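PDB 4DVE: biotin transporter BioY from Lactococcus lactis subsp. cremoris, which binds biotin as the membrane-embedded S component that probably delivers it to an energy-coupling factor (ECF) ABC transporter. Local coordinates for residues Leu112-Leu117 with Ile134-Gly139; Glu131-Val135 with Ala177-Val181. Residues are numbered along the deposited sequence.

Contact 1. Residues Leu112-Leu117 with Ile134-Gly139; sequences LIGFFL and IVLLFG
Helix 100-119 and helix 128-155, consecutive membrane-spanning helices, run nearly antiparallel where Leu112-Leu117 packs on Ile134-Gly139: the short axes approach to 9.4 Å at 148° between their N-to-C directions. Both segments are helical, the second widening into a pi-type turn over 136-139, with Ile113 and Val135 in register, their CA atoms 6.2 Å apart. Ile134 (chi1 m, chi2 t) points its CA-to-CB bond at the partner; its CG2 lies 4.0 Å from Ile113 O and 4.1 Å from Phe116 CB, and its CD1 reaches Leu117 CD2 at 3.7 Å. Val135 receives Ile113 CD1 at 4.0 Å from its CA, and this side chain (chi1 m, chi2 t) is a knob in the hole of Ile134, Val135, Phe138 and Gly139. Phe138 (chi1 m) takes Leu112 CB over one face of its ring, a CH-pi contact 3.9 Å from the centroid. Its ring is nearly parallel to that of Phe116 (10°, centroids 5.3 Å apart), but so slid that the two barely overlap; Phe116 CD2 and Phe138 CE2 meet at 3.4 Å. Phe138 O accepts a hydrogen bond from Thr109 OG1, one turn before Leu112. At Gly139, the backbone N is 4.1 Å from Ile113 CD1; a CB here would clash with Val135 O. All side chains that meet are apolar or aromatic, so these two segments are held by shape fit and dispersion, as befits an interface inside a membrane.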
loop_
_atom_site.group_PDB
_atom_site.type_symbol
_atom_site.label_atom_id
_atom_site.label_comp_id
_atom_site.label_asym_id
_atom_site.label_seq_id
_atom_site.Cartn_x
_atom_site.Cartn_y
_atom_site.Cartn_z
ATOM N N LEU A 112 -0.542 4.642 -8.751
ATOM C CA LEU A 112 -1.705 4.200 -9.486
ATOM C C LEU A 112 -2.992 4.666 -8.856
ATOM O O LEU A 112 -3.853 5.193 -9.551
ATOM C CB LEU A 112 -1.697 2.679 -9.637
ATOM C CG LEU A 112 -0.554 2.185 -10.522
ATOM C CD1 LEU A 112 -0.346 0.655 -10.380
ATOM C CD2 LEU A 112 -0.807 2.563 -11.980
ATOM N N ILE A 113 -3.157 4.442 -7.559
ATOM C CA ILE A 113 -4.383 4.858 -6.865
ATOM C C ILE A 113 -4.564 6.393 -6.967
ATOM O O ILE A 113 -5.628 6.886 -7.362
ATOM C CB ILE A 113 -4.389 4.397 -5.390
ATOM C CG1 ILE A 113 -4.555 2.861 -5.320
ATOM C CG2 ILE A 113 -5.502 5.099 -4.609
ATOM C CD1 ILE A 113 -4.539 2.276 -3.908
ATOM N N GLY A 114 -3.507 7.130 -6.649
ATOM C CA GLY A 114 -3.542 8.601 -6.673
ATOM C C GLY A 114 -3.823 9.154 -8.066
ATOM O O GLY A 114 -4.610 10.107 -8.235
ATOM N N PHE A 115 -3.167 8.568 -9.060
ATOM C CA PHE A 115 -3.353 8.964 -10.448
ATOM C C PHE A 115 -4.806 8.814 -10.941
ATOM O O PHE A 115 -5.342 9.710 -11.602
ATOM C CB PHE A 115 -2.444 8.145 -11.370
ATOM C CG PHE A 115 -2.593 8.506 -12.824
ATOM C CD1 PHE A 115 -1.860 9.551 -13.371
ATOM C CD2 PHE A 115 -3.464 7.804 -13.641
ATOM C CE1 PHE A 115 -2.014 9.903 -14.716
ATOM C CE2 PHE A 115 -3.625 8.148 -14.975
ATOM C CZ PHE A 115 -2.902 9.205 -15.512
ATOM N N PHE A 116 -5.432 7.673 -10.652
ATOM C CA PHE A 116 -6.796 7.458 -11.107
ATOM C C PHE A 116 -7.848 8.191 -10.272
ATOM O O PHE A 116 -8.901 8.598 -10.821
ATOM C CB PHE A 116 -7.100 5.969 -11.282
ATOM C CG PHE A 116 -6.458 5.386 -12.503
ATOM C CD1 PHE A 116 -6.952 5.706 -13.779
ATOM C CD2 PHE A 116 -5.319 4.614 -12.412
ATOM C CE1 PHE A 116 -6.350 5.202 -14.919
ATOM C CE2 PHE A 116 -4.709 4.106 -13.542
ATOM C CZ PHE A 116 -5.226 4.399 -14.802
ATOM N N LEU A 117 -7.584 8.380 -8.975
ATOM C CA LEU A 117 -8.482 9.179 -8.136
ATOM C C LEU A 117 -8.561 10.615 -8.668
ATOM O O LEU A 117 -9.644 11.199 -8.745
ATOM C CB LEU A 117 -8.029 9.235 -6.671
ATOM C CG LEU A 117 -8.170 7.940 -5.870
ATOM C CD1 LEU A 117 -7.698 8.196 -4.429
ATOM C CD2 LEU A 117 -9.583 7.350 -5.941
ATOM N N ILE A 134 -11.095 1.425 -7.405
ATOM C CA ILE A 134 -9.704 1.827 -7.704
ATOM C C ILE A 134 -8.731 1.249 -6.670
ATOM O O ILE A 134 -7.655 0.701 -7.020
ATOM C CB ILE A 134 -9.566 3.369 -7.813
ATOM C CG1 ILE A 134 -10.360 3.877 -9.021
ATOM C CG2 ILE A 134 -8.094 3.811 -7.912
ATOM C CD1 ILE A 134 -10.696 5.367 -8.914
ATOM N N VAL A 135 -9.107 1.321 -5.399
ATOM C CA VAL A 135 -8.259 0.779 -4.350
ATOM C C VAL A 135 -8.133 -0.746 -4.494
ATOM O O VAL A 135 -7.044 -1.293 -4.389
ATOM C CB VAL A 135 -8.737 1.187 -2.931
ATOM C CG1 VAL A 135 -7.966 0.406 -1.855
ATOM C CG2 VAL A 135 -8.577 2.705 -2.732
ATOM N N LEU A 136 -9.242 -1.419 -4.777
ATOM C CA LEU A 136 -9.240 -2.873 -5.003
ATOM C C LEU A 136 -8.323 -3.230 -6.180
ATOM O O LEU A 136 -7.462 -4.136 -6.093
ATOM C CB LEU A 136 -10.660 -3.329 -5.345
ATOM C CG LEU A 136 -11.290 -4.703 -5.152
ATOM C CD1 LEU A 136 -12.162 -5.094 -6.362
ATOM C CD2 LEU A 136 -10.361 -5.815 -4.704
ATOM N N LEU A 137 -8.497 -2.511 -7.286
ATOM C CA LEU A 137 -7.741 -2.834 -8.493
ATOM C C LEU A 137 -6.233 -2.726 -8.264
ATOM O O LEU A 137 -5.464 -3.652 -8.621
ATOM C CB LEU A 137 -8.180 -1.958 -9.649
ATOM C CG LEU A 137 -7.971 -2.329 -11.099
ATOM C CD1 LEU A 137 -8.593 -3.692 -11.457
ATOM C CD2 LEU A 137 -8.622 -1.215 -11.949
ATOM N N PHE A 138 -5.810 -1.631 -7.653
ATOM C CA PHE A 138 -4.378 -1.358 -7.548
ATOM C C PHE A 138 -3.724 -1.702 -6.232
ATOM O O PHE A 138 -2.538 -2.034 -6.215
ATOM C CB PHE A 138 -4.084 0.056 -7.953
ATOM C CG PHE A 138 -4.515 0.367 -9.355
ATOM C CD1 PHE A 138 -3.949 -0.291 -10.422
ATOM C CD2 PHE A 138 -5.482 1.323 -9.603
ATOM C CE1 PHE A 138 -4.334 -0.000 -11.720
ATOM C CE2 PHE A 138 -5.884 1.608 -10.895
ATOM C CZ PHE A 138 -5.306 0.948 -11.956
ATOM N N GLY A 139 -4.476 -1.639 -5.139
ATOM C CA GLY A 139 -3.957 -2.011 -3.841
ATOM C C GLY A 139 -4.105 -3.491 -3.520
ATOM O O GLY A 139 -3.412 -3.991 -2.667
#

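Contact 2. Residues Glu131-Val135 with Ala177-Val181; sequences ELIIV and AILTV
Two helical segments, Glu131-Val135 of helix 128-155 and Ala177-Val181 of helix 170-189, cross at 133° between their N-to-C directions, with the short axes 9.3 Å apart at closest approach. They form an antiparallel helix pair within the transmembrane helical bundle of an S component. Two CA pairs fix the register: Leu132 with Val181 at 6.0 Å and Val135 with Ala177 at 6.1 Å. Apolar packing makes up the interface. Val181 (chi1 t) projects toward the first segment, placing CG2 3.6 Å from Leu132 CA, 4.0 Å from Glu131 CG and 4.2 Å from Val135 CG2. Leu132 (t, p) starts out sideways and bends across, so that CD1 lies 3.6 Å from Ala177 O and 3.9 Å from Ala177 CB. Val135 (t) sets CG1 3.7 Å from Ala177 CB and 4.3 Å from Thr180 CG2. Polar groups are satisfied within the bundle but not across these two segments: Thr180 OG1 hydrogen-bonds to Lys176 O one turn back on its own helix, and Glu131 forms salt bridges through OE1 to Arg188 and through OE2 to Arg185, both farther along helix 170-189. Met56 of helix 52-80 packs on both Val135 and Thr180, bringing a third helix against the pair. The chemistry is therefore divided: aliphatic packing joins the helices here, while paired charges tie the same two helices together beyond Val181.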
loop_
_atom_site.group_PDB
_atom_site.type_symbol
_atom_site.label_atom_id
_atom_site.label_comp_id
_atom_site.label_asym_id
_atom_site.label_seq_id
_atom_site.Cartn_x
_atom_site.Cartn_y
_atom_site.Cartn_z
ATOM N N GLU A 131 -14.087 4.905 -5.719
ATOM C CA GLU A 131 -12.828 4.926 -4.997
ATOM C C GLU A 131 -12.439 3.514 -4.529
ATOM O O GLU A 131 -11.266 3.114 -4.656
ATOM C CB GLU A 131 -12.898 5.877 -3.796
ATOM C CG GLU A 131 -11.604 5.998 -2.980
ATOM C CD GLU A 131 -11.439 7.376 -2.343
ATOM O OE1 GLU A 131 -10.423 7.634 -1.642
ATOM O OE2 GLU A 131 -12.336 8.222 -2.540
ATOM N N LEU A 132 -13.415 2.776 -4.000
ATOM C CA LEU A 132 -13.189 1.418 -3.504
ATOM C C LEU A 132 -12.711 0.495 -4.638
ATOM O O LEU A 132 -11.811 -0.311 -4.450
ATOM C CB LEU A 132 -14.451 0.837 -2.829
ATOM C CG LEU A 132 -14.357 -0.616 -2.320
ATOM C CD1 LEU A 132 -13.178 -0.824 -1.363
ATOM C CD2 LEU A 132 -15.671 -1.065 -1.668
ATOM N N ILE A 133 -13.303 0.644 -5.814
ATOM C CA ILE A 133 -12.902 -0.172 -6.940
ATOM C C ILE A 133 -11.464 0.146 -7.377
ATOM O O ILE A 133 -10.705 -0.767 -7.681
ATOM C CB ILE A 133 -13.892 -0.053 -8.113
ATOM C CG1 ILE A 133 -15.277 -0.600 -7.702
ATOM C CG2 ILE A 133 -13.340 -0.762 -9.349
ATOM C CD1 ILE A 133 -15.258 -1.972 -7.021
ATOM N N ILE A 134 -11.095 1.425 -7.405
ATOM C CA ILE A 134 -9.704 1.827 -7.704
ATOM C C ILE A 134 -8.731 1.249 -6.670
ATOM O O ILE A 134 -7.655 0.701 -7.020
ATOM C CB ILE A 134 -9.566 3.369 -7.813
ATOM C CG1 ILE A 134 -10.360 3.877 -9.021
ATOM C CG2 ILE A 134 -8.094 3.811 -7.912
ATOM C CD1 ILE A 134 -10.696 5.367 -8.914
ATOM N N VAL A 135 -9.107 1.321 -5.399
ATOM C CA VAL A 135 -8.259 0.779 -4.350
ATOM C C VAL A 135 -8.133 -0.746 -4.494
ATOM O O VAL A 135 -7.044 -1.293 -4.389
ATOM C CB VAL A 135 -8.737 1.187 -2.931
ATOM C CG1 VAL A 135 -7.966 0.406 -1.855
ATOM C CG2 VAL A 135 -8.577 2.705 -2.732
ATOM N N ALA A 177 -9.179 -2.729 2.094
ATOM C CA ALA A 177 -9.540 -1.754 1.063
ATOM C C ALA A 177 -10.792 -0.948 1.476
ATOM O O ALA A 177 -10.857 0.270 1.226
ATOM C CB ALA A 177 -9.765 -2.441 -0.288
ATOM N N ILE A 178 -11.772 -1.630 2.096
ATOM C CA ILE A 178 -13.002 -0.989 2.554
ATOM C C ILE A 178 -12.673 -0.001 3.667
ATOM O O ILE A 178 -13.183 1.136 3.676
ATOM C CB ILE A 178 -14.055 -1.970 3.154
ATOM C CG1 ILE A 178 -14.588 -3.024 2.169
ATOM C CG2 ILE A 178 -15.239 -1.226 3.725
ATOM C CD1 ILE A 178 -14.751 -2.588 0.748
ATOM N N LEU A 179 -11.868 -0.442 4.629
ATOM C CA LEU A 179 -11.478 0.439 5.740
ATOM C C LEU A 179 -10.656 1.615 5.220
ATOM O O LEU A 179 -10.757 2.734 5.749
ATOM C CB LEU A 179 -10.675 -0.324 6.807
ATOM C CG LEU A 179 -11.491 -1.278 7.684
ATOM C CD1 LEU A 179 -10.578 -2.230 8.463
ATOM C CD2 LEU A 179 -12.382 -0.468 8.626
ATOM N N THR A 180 -9.821 1.348 4.208
ATOM C CA THR A 180 -9.058 2.411 3.535
ATOM C C THR A 180 -9.980 3.516 3.006
ATOM O O THR A 180 -9.777 4.696 3.297
ATOM C CB THR A 180 -8.167 1.866 2.394
ATOM O OG1 THR A 180 -7.076 1.104 2.951
ATOM C CG2 THR A 180 -7.607 3.019 1.529
ATOM N N VAL A 181 -11.007 3.137 2.259
ATOM C CA VAL A 181 -11.918 4.129 1.687
ATOM C C VAL A 181 -12.643 4.903 2.798
ATOM O O VAL A 181 -12.671 6.150 2.776
ATOM C CB VAL A 181 -12.880 3.518 0.661
ATOM C CG1 VAL A 181 -13.868 4.579 0.114
ATOM C CG2 VAL A 181 -12.072 2.887 -0.468
#

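Contacts 1 and 2 lie side by side, their centres 8 Å apart, and both are built on helix 128-155, which packs against helix 100-119 in contact 1 and helix 170-189 in contact 2. Along the chain the order is 112-117, then the overlapping 131-135 and 134-139, then 177-181. Of the two shared residues, Ile134 serves contact 1 alone, whereas Val135 packs into both. The contacts also touch directly, Leu117 CD2 lying 3.8 Å from Glu131 CG. Helix 128-155 thus packs against both in the transmembrane bundle, and the three helices meet one another, Leu117 also touching Arg188 of helix 170-189. The biotin site, which draws residues from these three helices, lies farther along the bundle.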